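Side-chain contacts in methylmalonyl-CoA carboxyltransferase 5S subunit (Propionibacterium freudenreichii subsp. shermanii, PDB 1RQB), which transfers a carboxyl group from the biotin of the 1.3S subunit to pyruvate, forming oxaloacetate, with one cobalt ion bound per subunit: residues Arg104-Leu109 with Tyr114-Val119; Phe134-Ala139 with His148-Val153; Lys315-Gly320 with Arg348-Ala353; Met343-Arg348 with Thr368-Asn373; Val50-Asp55 with Arg290-Ala295. All coordinates share one frame; numbering follows the deposited sequence.

Contact 1: Arg104-Leu109 with Tyr114-Val119; sequences RGQNLL and YNDEVV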
# COMPACT_ATOMS: atom_id res chain seq x y z
N ARG A 104 -9.30 -16.59 20.92
CA ARG A 104 -10.44 -15.73 21.28
C ARG A 104 -11.00 -16.06 22.66
O ARG A 104 -12.17 -16.42 22.81
CB ARG A 104 -11.51 -15.79 20.18
CG ARG A 104 -12.62 -14.73 20.34
CD ARG A 104 -13.48 -14.59 19.08
NE ARG A 104 -14.23 -15.79 18.71
CZ ARG A 104 -15.53 -15.94 18.93
NH1 ARG A 104 -16.22 -14.96 19.51
NH2 ARG A 104 -16.15 -17.04 18.54
N GLY A 105 -10.17 -15.91 23.68
CA GLY A 105 -10.59 -16.14 25.05
C GLY A 105 -11.39 -17.40 25.37
O GLY A 105 -10.99 -18.51 25.02
N GLN A 106 -12.53 -17.21 26.02
CA GLN A 106 -13.38 -18.32 26.47
C GLN A 106 -13.93 -19.11 25.28
O GLN A 106 -14.36 -20.25 25.45
CB GLN A 106 -14.52 -17.78 27.33
CG GLN A 106 -15.14 -18.81 28.28
CD GLN A 106 -14.19 -19.15 29.41
OE1 GLN A 106 -13.43 -18.30 29.87
NE2 GLN A 106 -14.24 -20.40 29.89
N ASN A 107 -13.94 -18.52 24.09
CA ASN A 107 -14.45 -19.20 22.89
C ASN A 107 -13.35 -20.05 22.24
O ASN A 107 -13.60 -20.82 21.32
CB ASN A 107 -14.92 -18.20 21.83
CG ASN A 107 -16.24 -17.57 22.19
OD1 ASN A 107 -16.30 -16.60 22.94
ND2 ASN A 107 -17.32 -18.12 21.64
N LEU A 108 -12.13 -19.87 22.73
CA LEU A 108 -10.96 -20.57 22.19
C LEU A 108 -10.93 -20.34 20.67
O LEU A 108 -10.98 -19.20 20.22
CB LEU A 108 -11.02 -22.07 22.54
CG LEU A 108 -10.98 -22.36 24.04
CD1 LEU A 108 -11.22 -23.85 24.30
CD2 LEU A 108 -9.64 -21.92 24.62
N LEU A 109 -10.86 -21.40 19.88
CA LEU A 109 -10.86 -21.22 18.42
C LEU A 109 -12.20 -21.71 17.88
O LEU A 109 -12.39 -21.84 16.68
CB LEU A 109 -9.72 -22.02 17.78
CG LEU A 109 -8.31 -21.65 18.23
CD1 LEU A 109 -7.28 -22.51 17.52
CD2 LEU A 109 -8.07 -20.16 17.93
N TYR A 114 -16.76 -21.97 26.22
CA TYR A 114 -16.59 -23.32 26.78
C TYR A 114 -16.40 -23.23 28.29
O TYR A 114 -16.03 -22.18 28.83
CB TYR A 114 -15.36 -24.01 26.18
CG TYR A 114 -15.50 -24.30 24.71
CD1 TYR A 114 -15.18 -23.34 23.76
CD2 TYR A 114 -16.04 -25.51 24.28
CE1 TYR A 114 -15.40 -23.57 22.41
CE2 TYR A 114 -16.27 -25.75 22.94
CZ TYR A 114 -15.95 -24.78 22.01
OH TYR A 114 -16.21 -24.99 20.68
N ASN A 115 -16.66 -24.35 28.96
CA ASN A 115 -16.44 -24.43 30.41
C ASN A 115 -14.94 -24.23 30.65
O ASN A 115 -14.11 -24.57 29.80
CB ASN A 115 -16.91 -25.80 30.94
CG ASN A 115 -16.42 -26.10 32.34
OD1 ASN A 115 -15.30 -26.56 32.53
ND2 ASN A 115 -17.26 -25.82 33.35
N ASP A 116 -14.60 -23.67 31.80
CA ASP A 116 -13.21 -23.36 32.17
C ASP A 116 -12.26 -24.55 31.97
O ASP A 116 -11.10 -24.34 31.62
CB ASP A 116 -13.13 -22.88 33.63
CG ASP A 116 -13.62 -21.43 33.80
OD1 ASP A 116 -13.70 -20.69 32.79
OD2 ASP A 116 -13.90 -21.03 34.96
N GLU A 117 -12.72 -25.78 32.20
CA GLU A 117 -11.83 -26.94 32.08
C GLU A 117 -11.38 -27.16 30.63
O GLU A 117 -10.27 -27.63 30.39
CB GLU A 117 -12.50 -28.22 32.57
CG GLU A 117 -13.60 -28.73 31.66
CD GLU A 117 -14.36 -29.91 32.23
OE1 GLU A 117 -13.79 -30.67 33.06
OE2 GLU A 117 -15.52 -30.10 31.83
N VAL A 118 -12.24 -26.86 29.66
CA VAL A 118 -11.86 -27.04 28.26
C VAL A 118 -10.79 -26.00 27.90
O VAL A 118 -9.83 -26.29 27.19
CB VAL A 118 -13.06 -26.87 27.31
CG1 VAL A 118 -12.62 -27.12 25.85
CG2 VAL A 118 -14.17 -27.84 27.70
N VAL A 119 -10.97 -24.78 28.40
CA VAL A 119 -9.99 -23.71 28.14
C VAL A 119 -8.65 -24.12 28.75
O VAL A 119 -7.60 -23.97 28.12
CB VAL A 119 -10.47 -22.37 28.77
CG1 VAL A 119 -9.40 -21.30 28.62
CG2 VAL A 119 -11.77 -21.92 28.10
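The ring of Y114 turns an edge to Q106 and N107: both their backbone carbonyl oxygens lie near its plane, N107 O 3.5 Å from Y114 CE1, while L108 CD1 comes in obliquely. This is a beta-alpha loop of a TIM barrel, folding back on the start of helix 116-128. Beyond the ring, Y114 OH is hydrogen-bonded to A454 O. The second flat group is the Q106 amide. It meets Y114 O within its own plane, Q106 NE2 giving an almost straight bond of 2.7 Å (177°). D116 OD1 is met tilted from that plane, 3.0 Å from Q106 NE2, and also forms a salt bridge with R421. One amide nitrogen thus serves two acceptors, which suits glutamine; a bend at chi2 (71°) curls the chain back toward Y114. Y114 N returns a bond to Q106 O (3.1 Å). With a leucine in place of Q106, Y114 O would probably be left without its side-chain donor and D116 OD1 would lose this donor, keeping R421. Beside these hydrogen bonds the contact is apolar and buried, a fitting place for branched side chains: L108 CD2 lies 4.1 Å from V119 CG1, and L108 CD1 sits 3.9 Å from V118 CG1.

Contact 2: Phe134-Ala139 with His148-Val153; sequences FRVFDA and HAMAAV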
# COMPACT_ATOMS: atom_id res chain seq x y z
N PHE A 134 0.75 -16.15 23.66
CA PHE A 134 -0.69 -16.31 23.43
C PHE A 134 -1.37 -14.93 23.40
O PHE A 134 -1.46 -14.25 24.42
CB PHE A 134 -1.34 -17.13 24.55
CG PHE A 134 -0.91 -18.58 24.58
CD1 PHE A 134 0.32 -18.95 25.11
CD2 PHE A 134 -1.78 -19.57 24.14
CE1 PHE A 134 0.69 -20.31 25.20
CE2 PHE A 134 -1.44 -20.92 24.22
CZ PHE A 134 -0.20 -21.29 24.76
N ARG A 135 -1.83 -14.51 22.23
CA ARG A 135 -2.55 -13.24 22.17
C ARG A 135 -4.03 -13.56 22.43
O ARG A 135 -4.72 -14.11 21.57
CB ARG A 135 -2.36 -12.57 20.80
CG ARG A 135 -3.19 -11.29 20.63
CD ARG A 135 -2.84 -10.57 19.32
NE ARG A 135 -1.49 -10.02 19.36
CZ ARG A 135 -0.87 -9.48 18.32
NH1 ARG A 135 -1.47 -9.44 17.13
NH2 ARG A 135 0.34 -8.96 18.47
N VAL A 136 -4.49 -13.24 23.63
CA VAL A 136 -5.87 -13.56 24.02
C VAL A 136 -6.76 -12.34 23.78
O VAL A 136 -6.46 -11.25 24.26
CB VAL A 136 -5.94 -13.94 25.51
CG1 VAL A 136 -7.35 -14.41 25.87
CG2 VAL A 136 -4.92 -15.04 25.82
N PHE A 137 -7.86 -12.51 23.04
CA PHE A 137 -8.75 -11.36 22.81
C PHE A 137 -10.22 -11.76 22.95
O PHE A 137 -10.58 -12.93 23.04
CB PHE A 137 -8.47 -10.73 21.42
CG PHE A 137 -9.17 -11.41 20.27
CD1 PHE A 137 -10.27 -10.82 19.66
CD2 PHE A 137 -8.72 -12.64 19.78
CE1 PHE A 137 -10.93 -11.44 18.59
CE2 PHE A 137 -9.37 -13.26 18.71
CZ PHE A 137 -10.47 -12.67 18.11
N ASP A 138 -11.06 -10.73 23.03
CA ASP A 138 -12.52 -10.91 23.11
C ASP A 138 -13.14 -9.90 22.14
O ASP A 138 -12.81 -8.71 22.19
CB ASP A 138 -13.03 -10.66 24.52
CG ASP A 138 -14.53 -10.84 24.62
OD1 ASP A 138 -15.00 -12.00 24.61
OD2 ASP A 138 -15.25 -9.82 24.69
N ALA A 139 -14.04 -10.38 21.30
CA ALA A 139 -14.68 -9.56 20.26
C ALA A 139 -15.43 -8.36 20.85
O ALA A 139 -15.64 -7.36 20.15
CB ALA A 139 -15.63 -10.42 19.43
N HIS A 148 -9.83 -16.26 32.23
CA HIS A 148 -9.43 -17.65 32.51
C HIS A 148 -8.34 -18.15 31.55
O HIS A 148 -7.43 -18.86 31.97
CB HIS A 148 -10.61 -18.60 32.46
CG HIS A 148 -10.32 -19.92 33.10
ND1 HIS A 148 -10.09 -20.06 34.45
CD2 HIS A 148 -10.13 -21.15 32.56
CE1 HIS A 148 -9.79 -21.32 34.72
NE2 HIS A 148 -9.80 -22.00 33.59
N ALA A 149 -8.44 -17.81 30.27
CA ALA A 149 -7.44 -18.27 29.29
C ALA A 149 -6.07 -17.72 29.68
O ALA A 149 -5.06 -18.42 29.63
CB ALA A 149 -7.82 -17.77 27.88
N MSE A 150 -6.03 -16.47 30.11
CA MSE A 150 -4.74 -15.87 30.47
C MSE A 150 -4.15 -16.48 31.74
O MSE A 150 -2.93 -16.57 31.86
CB MSE A 150 -4.90 -14.37 30.59
CG MSE A 150 -5.21 -13.82 29.25
SE MSE A 150 -4.49 -12.12 29.15
CE MSE A 150 -6.06 -11.34 29.75
N ALA A 151 -5.00 -16.88 32.67
CA ALA A 151 -4.48 -17.52 33.89
C ALA A 151 -3.88 -18.87 33.50
O ALA A 151 -2.86 -19.29 34.04
CB ALA A 151 -5.60 -17.72 34.90
N ALA A 152 -4.52 -19.53 32.54
CA ALA A 152 -4.04 -20.83 32.07
C ALA A 152 -2.70 -20.64 31.35
O ALA A 152 -1.81 -21.49 31.43
CB ALA A 152 -5.06 -21.46 31.13
N VAL A 153 -2.54 -19.53 30.65
CA VAL A 153 -1.27 -19.28 29.95
C VAL A 153 -0.15 -19.06 30.98
O VAL A 153 0.96 -19.56 30.82
CB VAL A 153 -1.39 -18.06 29.01
CG1 VAL A 153 -0.02 -17.66 28.47
CG2 VAL A 153 -2.32 -18.41 27.85
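V153 sets its CG2 methyl over one face of the F134 ring, 4.0 Å from the ring centroid and 26° off the normal, a CH-pi contact displaced toward the ring atom CG, which is 3.6 Å from V153 CG2. The other branch is used as well: V153 CG1 comes to 3.6 Å from F134 CD1, so both methyls rest on the same face, CG1 toward CD1 and CG2 toward CG. A beta-branched residue suits this spot because its chi1 (171°) sends two methyls toward the ring at once. Two residues along the strand, V136 faces the helix again, now with methyl-to-methyl and methyl-to-methylene contacts. Its CG1 meets A149 CB at 3.9 Å, where a short side chain lets the strand come close to the helix, and its CG2 meets CG of M150, a selenomethionine in the crystal, at 3.7 Å.

The backbones set this spacing: strand 134-136 and helix 148-153 run nearly antiparallel (164°), their axes 9.3 Å apart. The strand is held by backbone bonds to its neighbours, F134 and V136 to Q161 and R135 to M101 and L103. R135, between the two apolar residues, points away from the helix, forms a salt bridge with D250 and packs on H226, a cobalt ligand. Alternate strand residues thus face the outer helix and the barrel interior, as in a TIM barrel, and strand 133-136, helix 144-155 and strand 159-163 form one of its beta-alpha-beta units.

Contact 3: Lys315-Gly320 with Arg348-Ala353; sequences KSQIPG and RVRKAA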
# COMPACT_ATOMS: atom_id res chain seq x y z
N LYS A 315 -16.45 6.72 7.41
CA LYS A 315 -17.73 7.44 7.39
C LYS A 315 -18.89 6.51 7.79
O LYS A 315 -19.74 6.89 8.59
CB LYS A 315 -18.01 7.98 5.99
CG LYS A 315 -19.39 8.62 5.84
CD LYS A 315 -19.68 9.04 4.41
CE LYS A 315 -21.08 9.62 4.29
NZ LYS A 315 -21.46 9.85 2.86
N SER A 316 -18.88 5.29 7.25
CA SER A 316 -19.99 4.34 7.44
C SER A 316 -19.83 3.39 8.63
O SER A 316 -20.80 2.74 9.00
CB SER A 316 -20.12 3.47 6.20
OG SER A 316 -19.05 2.54 6.17
N GLN A 317 -18.63 3.27 9.21
CA GLN A 317 -18.41 2.35 10.33
C GLN A 317 -18.55 0.90 9.85
O GLN A 317 -18.47 -0.03 10.65
CB GLN A 317 -19.45 2.52 11.44
CG GLN A 317 -19.47 3.84 12.18
CD GLN A 317 -20.57 3.86 13.24
OE1 GLN A 317 -20.66 2.96 14.08
NE2 GLN A 317 -21.40 4.90 13.21
N ILE A 318 -18.74 0.69 8.55
CA ILE A 318 -18.92 -0.68 8.06
C ILE A 318 -17.69 -1.17 7.28
O ILE A 318 -17.29 -0.57 6.28
CB ILE A 318 -20.14 -0.79 7.13
CG1 ILE A 318 -21.39 -0.30 7.86
CG2 ILE A 318 -20.31 -2.22 6.68
CD1 ILE A 318 -22.61 -0.22 6.97
N PRO A 319 -17.09 -2.29 7.73
CA PRO A 319 -15.91 -2.89 7.08
C PRO A 319 -16.35 -3.57 5.79
O PRO A 319 -17.38 -4.25 5.75
CB PRO A 319 -15.43 -3.91 8.11
CG PRO A 319 -15.99 -3.41 9.42
CD PRO A 319 -17.36 -2.93 9.03
N GLY A 320 -15.57 -3.40 4.73
CA GLY A 320 -15.90 -3.99 3.45
C GLY A 320 -16.32 -5.46 3.47
O GLY A 320 -17.14 -5.88 2.65
N ARG A 348 -27.62 1.94 13.98
CA ARG A 348 -28.68 1.84 14.98
C ARG A 348 -28.61 0.51 15.72
O ARG A 348 -28.72 0.47 16.95
CB ARG A 348 -30.06 2.07 14.33
CG ARG A 348 -30.26 3.52 13.88
CD ARG A 348 -31.67 3.81 13.32
NE ARG A 348 -31.91 3.16 12.03
CZ ARG A 348 -31.96 3.81 10.87
NH1 ARG A 348 -31.79 5.13 10.83
NH2 ARG A 348 -32.18 3.15 9.74
N VAL A 349 -28.41 -0.58 14.99
CA VAL A 349 -28.31 -1.92 15.60
C VAL A 349 -27.07 -1.97 16.49
O VAL A 349 -27.11 -2.45 17.62
CB VAL A 349 -28.16 -3.01 14.52
CG1 VAL A 349 -27.97 -4.37 15.17
CG2 VAL A 349 -29.39 -3.03 13.62
N ARG A 350 -25.95 -1.47 15.97
CA ARG A 350 -24.70 -1.49 16.74
C ARG A 350 -24.90 -0.78 18.08
O ARG A 350 -24.49 -1.27 19.13
CB ARG A 350 -23.57 -0.79 15.97
CG ARG A 350 -22.25 -0.86 16.73
CD ARG A 350 -21.10 -0.18 16.02
NE ARG A 350 -19.87 -0.38 16.78
CZ ARG A 350 -18.78 0.37 16.68
NH1 ARG A 350 -18.75 1.40 15.84
NH2 ARG A 350 -17.73 0.11 17.44
N LYS A 351 -25.53 0.39 18.03
CA LYS A 351 -25.79 1.19 19.24
C LYS A 351 -26.65 0.38 20.21
O LYS A 351 -26.38 0.35 21.41
CB LYS A 351 -26.52 2.48 18.87
CG LYS A 351 -26.97 3.31 20.06
CD LYS A 351 -27.69 4.58 19.60
CE LYS A 351 -28.24 5.38 20.77
NZ LYS A 351 -27.19 5.70 21.78
N ALA A 352 -27.68 -0.27 19.69
CA ALA A 352 -28.58 -1.06 20.54
C ALA A 352 -27.81 -2.17 21.26
O ALA A 352 -28.10 -2.51 22.40
CB ALA A 352 -29.70 -1.67 19.70
N ALA A 353 -26.80 -2.73 20.58
CA ALA A 353 -26.01 -3.83 21.14
C ALA A 353 -24.90 -3.32 22.05
O ALA A 353 -24.06 -4.10 22.51
CB ALA A 353 -25.43 -4.66 20.00
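Q317 and R350 meet through a single hydrogen bond, the link between these two segments: R350 NH1 donates to Q317 OE1 at 3.0 Å, with an N-H...O angle of 150°. The oxygen lies at the edge of the guanidinium, within its plane, whereas the nitrogen stands tilted from the plane of the amide. The two flat groups are turned 58° against each other. Reach on both sides makes the bond possible. R350 runs fully extended from CG to NE, and Q317, with CG beside its backbone N (chi1 -64°), stretches straight on beyond CG to meet it. Arginine suits the place since its several N-H groups can serve several acceptors: NE donates to P356 O, NH1 also to I168 O, and NH2 more weakly to T167 OG1. Together these partners would probably limit its rotation.

Apart from this bond, the same Q317 OE1 only comes within 3.7 Å of R350 CD.

Within 315-320, a side-chain-to-backbone bond shapes the turn. S316 OG accepts from I318 N at 3.0 Å, an ST turn, and Q317 takes a positive phi as the chain leaves helix 313-316.

The contact joins the end of helix 313-316 to the last turns of helix 339-352 in the conserved carboxylase domain, with Q317 also packing on P347. Through T167 and I168, R350 carries the connection to the loop between barrel strand 159-163 and helix 174-186.

Contact 4: Met343-Arg348 with Thr368-Asn373; sequences MAEVPR and TQAVFN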
# COMPACT_ATOMS: atom_id res chain seq x y z
N MSE A 343 -27.52 0.09 5.39
CA MSE A 343 -26.30 0.74 5.87
C MSE A 343 -26.63 1.79 6.93
O MSE A 343 -25.85 2.03 7.85
CB MSE A 343 -25.53 1.39 4.72
CG MSE A 343 -25.04 0.38 3.70
SE MSE A 343 -23.88 1.16 2.39
CE MSE A 343 -25.16 1.44 0.97
N ALA A 344 -27.79 2.42 6.82
CA ALA A 344 -28.19 3.43 7.81
C ALA A 344 -28.70 2.73 9.07
O ALA A 344 -28.76 3.33 10.14
CB ALA A 344 -29.28 4.32 7.23
N GLU A 345 -29.03 1.46 8.93
CA GLU A 345 -29.57 0.66 10.04
C GLU A 345 -28.45 0.07 10.89
O GLU A 345 -28.60 -0.08 12.11
CB GLU A 345 -30.45 -0.47 9.48
CG GLU A 345 -31.14 -1.35 10.52
CD GLU A 345 -32.13 -0.58 11.38
OE1 GLU A 345 -32.84 0.29 10.82
OE2 GLU A 345 -32.21 -0.84 12.60
N VAL A 346 -27.32 -0.26 10.27
CA VAL A 346 -26.18 -0.85 11.00
C VAL A 346 -25.85 -0.01 12.24
O VAL A 346 -25.77 -0.52 13.35
CB VAL A 346 -24.93 -0.97 10.10
CG1 VAL A 346 -23.69 -1.21 10.96
CG2 VAL A 346 -25.11 -2.13 9.12
N PRO A 347 -25.62 1.31 12.06
CA PRO A 347 -25.30 2.13 13.23
C PRO A 347 -26.34 2.02 14.35
O PRO A 347 -25.99 2.00 15.53
CB PRO A 347 -25.25 3.54 12.64
CG PRO A 347 -24.66 3.29 11.28
CD PRO A 347 -25.43 2.07 10.81
N ARG A 348 -27.62 1.94 13.98
CA ARG A 348 -28.68 1.84 14.98
C ARG A 348 -28.61 0.51 15.72
O ARG A 348 -28.72 0.47 16.95
CB ARG A 348 -30.06 2.07 14.33
CG ARG A 348 -30.26 3.52 13.88
CD ARG A 348 -31.67 3.81 13.32
NE ARG A 348 -31.91 3.16 12.03
CZ ARG A 348 -31.96 3.81 10.87
NH1 ARG A 348 -31.79 5.13 10.83
NH2 ARG A 348 -32.18 3.15 9.74
N THR A 368 -26.45 -8.98 9.87
CA THR A 368 -27.63 -9.81 9.60
C THR A 368 -28.88 -9.19 10.23
O THR A 368 -29.91 -9.06 9.57
CB THR A 368 -27.46 -11.22 10.16
OG1 THR A 368 -26.40 -11.87 9.45
CG2 THR A 368 -28.76 -12.02 10.00
N GLN A 369 -28.77 -8.80 11.49
CA GLN A 369 -29.91 -8.20 12.19
C GLN A 369 -30.33 -6.91 11.49
O GLN A 369 -31.51 -6.56 11.45
CB GLN A 369 -29.57 -7.93 13.65
CG GLN A 369 -30.76 -7.49 14.48
CD GLN A 369 -31.91 -8.48 14.36
OE1 GLN A 369 -31.71 -9.69 14.54
NE2 GLN A 369 -33.11 -7.98 14.07
N ALA A 370 -29.36 -6.20 10.92
CA ALA A 370 -29.64 -4.95 10.21
C ALA A 370 -30.47 -5.25 8.96
O ALA A 370 -31.42 -4.54 8.64
CB ALA A 370 -28.33 -4.26 9.81
N VAL A 371 -30.11 -6.33 8.27
CA VAL A 371 -30.84 -6.73 7.06
C VAL A 371 -32.27 -7.14 7.43
O VAL A 371 -33.22 -6.84 6.71
CB VAL A 371 -30.15 -7.91 6.35
CG1 VAL A 371 -31.01 -8.39 5.19
CG2 VAL A 371 -28.78 -7.48 5.85
N PHE A 372 -32.42 -7.81 8.57
CA PHE A 372 -33.74 -8.26 9.03
C PHE A 372 -34.64 -7.07 9.36
O PHE A 372 -35.82 -7.06 9.02
CB PHE A 372 -33.61 -9.14 10.28
CG PHE A 372 -33.21 -10.56 10.00
CD1 PHE A 372 -33.30 -11.53 10.99
CD2 PHE A 372 -32.73 -10.93 8.74
CE1 PHE A 372 -32.94 -12.85 10.74
CE2 PHE A 372 -32.37 -12.24 8.48
CZ PHE A 372 -32.47 -13.20 9.48
N ASN A 373 -34.09 -6.08 10.05
CA ASN A 373 -34.87 -4.90 10.44
C ASN A 373 -35.42 -4.18 9.20
O ASN A 373 -36.56 -3.71 9.20
CB ASN A 373 -34.01 -3.94 11.25
CG ASN A 373 -33.73 -4.46 12.64
OD1 ASN A 373 -34.07 -5.60 12.96
ND2 ASN A 373 -33.11 -3.63 13.48
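E345 reaches over the helix 368-373 backbone by a bent route: CG stands anti to its N (chi1 -177°), and a turn at chi2 (63°) folds the carboxylate toward N373. On the way E345 CG lies 3.7 Å from A370 O. At the end N373 ND2 gives a straight bond to E345 OE2, 3.1 Å long, arriving from above the carboxylate plane although the acceptor lies in the plane of the amide. The side chains meet at about a right angle.

The amide of N373 is pinned at the other end too: Q369 NE2 donates to N373 OD1 at 2.8 Å; Y379 N is a second donor to that oxygen. An asparagine, both donor and acceptor, suits this relay. The setting is a pair of helices in the conserved carboxylase domain, whose segments 343-348 and 368-373 cross at 118°, axes 8.6 Å apart; A370 has only a methyl to place where they come closest, and V346 CG2 touches its CB at 3.9 Å.

The other oxygen of E345 belongs to its own helix. R348 grips it side-on, NH2 at 3.1 Å and NE at 3.3 Å from E345 OE1, a salt bridge made from one face of the carboxylate. A leucine in place of E345 would probably leave N373 ND2 without its acceptor across the helices and set the R348 guanidinium free to turn. One face of that guanidinium is covered by A344 O.

Contact 5: Val50-Asp55 with Arg290-Ala295; sequences VGACAD and RDHFKA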
# COMPACT_ATOMS: atom_id res chain seq x y z
N VAL A 50 6.60 -24.40 4.68
CA VAL A 50 7.76 -24.98 5.36
C VAL A 50 9.10 -24.55 4.76
O VAL A 50 10.08 -24.41 5.48
CB VAL A 50 7.72 -26.53 5.42
CG1 VAL A 50 6.55 -26.98 6.29
CG2 VAL A 50 7.61 -27.12 4.01
N GLY A 51 9.14 -24.35 3.45
CA GLY A 51 10.39 -23.95 2.81
C GLY A 51 10.96 -22.60 3.24
O GLY A 51 12.12 -22.32 2.97
N ALA A 52 10.17 -21.78 3.92
CA ALA A 52 10.65 -20.46 4.35
C ALA A 52 10.93 -20.43 5.85
O ALA A 52 11.46 -19.45 6.36
CB ALA A 52 9.59 -19.39 4.01
N CYS A 53 10.62 -21.51 6.56
CA CYS A 53 10.77 -21.54 8.02
C CYS A 53 12.20 -21.29 8.49
O CYS A 53 12.42 -20.55 9.44
CB CYS A 53 10.23 -22.85 8.59
SG CYS A 53 8.42 -22.90 8.65
N ALA A 54 13.19 -21.90 7.83
CA ALA A 54 14.58 -21.70 8.27
C ALA A 54 14.95 -20.22 8.18
O ALA A 54 15.56 -19.67 9.09
CB ALA A 54 15.53 -22.55 7.41
N ASP A 55 14.57 -19.56 7.08
CA ASP A 55 14.90 -18.14 6.93
C ASP A 55 14.10 -17.28 7.91
O ASP A 55 14.63 -16.33 8.47
CB ASP A 55 14.66 -17.69 5.49
CG ASP A 55 15.69 -18.28 4.54
OD1 ASP A 55 16.90 -18.21 4.87
OD2 ASP A 55 15.29 -18.79 3.48
N ARG A 290 10.73 -13.20 1.13
CA ARG A 290 9.90 -12.48 0.16
C ARG A 290 9.81 -13.25 -1.16
O ARG A 290 8.72 -13.46 -1.69
CB ARG A 290 10.49 -11.10 -0.15
CG ARG A 290 9.63 -10.32 -1.11
CD ARG A 290 10.26 -9.00 -1.49
NE ARG A 290 11.41 -9.17 -2.36
CZ ARG A 290 11.33 -9.17 -3.69
NH1 ARG A 290 10.15 -9.00 -4.27
NH2 ARG A 290 12.43 -9.31 -4.42
N ASP A 291 10.96 -13.65 -1.68
CA ASP A 291 11.03 -14.38 -2.96
C ASP A 291 10.31 -15.72 -2.86
O ASP A 291 9.66 -16.17 -3.80
CB ASP A 291 12.50 -14.58 -3.37
CG ASP A 291 13.12 -13.30 -3.94
OD1 ASP A 291 12.39 -12.29 -4.06
OD2 ASP A 291 14.32 -13.31 -4.27
N HIS A 292 10.40 -16.34 -1.70
CA HIS A 292 9.73 -17.63 -1.51
C HIS A 292 8.22 -17.47 -1.71
O HIS A 292 7.60 -18.21 -2.47
CB HIS A 292 9.96 -18.15 -0.09
CG HIS A 292 9.23 -19.42 0.20
ND1 HIS A 292 9.74 -20.66 -0.13
CD2 HIS A 292 7.99 -19.65 0.71
CE1 HIS A 292 8.85 -21.59 0.16
NE2 HIS A 292 7.78 -21.00 0.67
N PHE A 293 7.62 -16.51 -1.02
CA PHE A 293 6.16 -16.35 -1.12
C PHE A 293 5.74 -15.70 -2.44
O PHE A 293 4.62 -15.90 -2.89
CB PHE A 293 5.61 -15.61 0.09
CG PHE A 293 5.61 -16.45 1.34
CD1 PHE A 293 6.61 -16.31 2.30
CD2 PHE A 293 4.68 -17.49 1.49
CE1 PHE A 293 6.69 -17.18 3.40
CE2 PHE A 293 4.75 -18.37 2.58
CZ PHE A 293 5.76 -18.22 3.53
N LYS A 294 6.63 -14.93 -3.06
CA LYS A 294 6.28 -14.29 -4.33
C LYS A 294 6.02 -15.37 -5.38
O LYS A 294 5.13 -15.24 -6.23
CB LYS A 294 7.40 -13.37 -4.81
CG LYS A 294 7.06 -12.70 -6.13
CD LYS A 294 8.17 -11.77 -6.63
CE LYS A 294 7.76 -11.13 -7.95
NZ LYS A 294 6.40 -10.49 -7.90
N ALA A 295 6.77 -16.46 -5.31
CA ALA A 295 6.65 -17.56 -6.26
C ALA A 295 5.41 -18.42 -5.96
O ALA A 295 4.84 -19.03 -6.86
CB ALA A 295 7.91 -18.44 -6.20
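H292 leans its imidazole against A52 and G51, and the approach can be followed outward from CB. The side chain leaves the helix with CG anti to the backbone N (chi1 177°), which carries the ring across to the other segment. CG comes first, 3.8 Å from A52 CB, then CD2 of H292 at 3.7 Å from the same methyl. This methyl sits over one face of the ring, 3.9 Å from its centroid and 23° off the normal, a CH-pi contact. Further out, H292 CE1 lies 3.9 Å from G51 CA; a side chain at G51 would run into the imidazole, so glycine fits well. At the tip, H292 NE2 is hydrogen-bonded to D48 O, which fixes the rotation of the ring.

The small methyl of A52 also serves a second ring, for F293 CE1 lies 3.7 Å from A52 CB. Within the helix the two aromatic side chains brace each other, H292 CD2 standing over the centre of one face of F293. F293 continues inward onto V31 and L32 of helix 31-39, and its side chain is about 7 Å from that of H36, a substrate-binding residue. On the next residue, K294 NZ is hydrogen-bonded to T307 OG1 of the second subunit.

Helix 283-296 thus packs beside the start of helix 53-58, in the connection between barrel strands 23-29 and 63-68: late and early parts of the chain come together, as they do where a TIM barrel closes on itself.

In the fold
Contacts 1 and 2 are neighbours on the barrel, centres 9 Å apart: V119 CG1 lies 3.7 Å from A149 CA, so helices 116-128 and 144-155 pack side by side. Contacts 3 and 4, centres 8 Å apart, form a second pair in the carboxylase domain; they share R348 and helix 339-352. The pairs approach each other most nearly between contacts 2 and 3, whose nearest atoms are about 8 Å apart. Contact 5 stands alone across the chain's centre from contacts 3 and 4, about 39 and 43 Å away between centres, yet its F293 side chain is about 7 Å from that of substrate-binding H36, while R135 of contact 2 packs on the cobalt ligand H226.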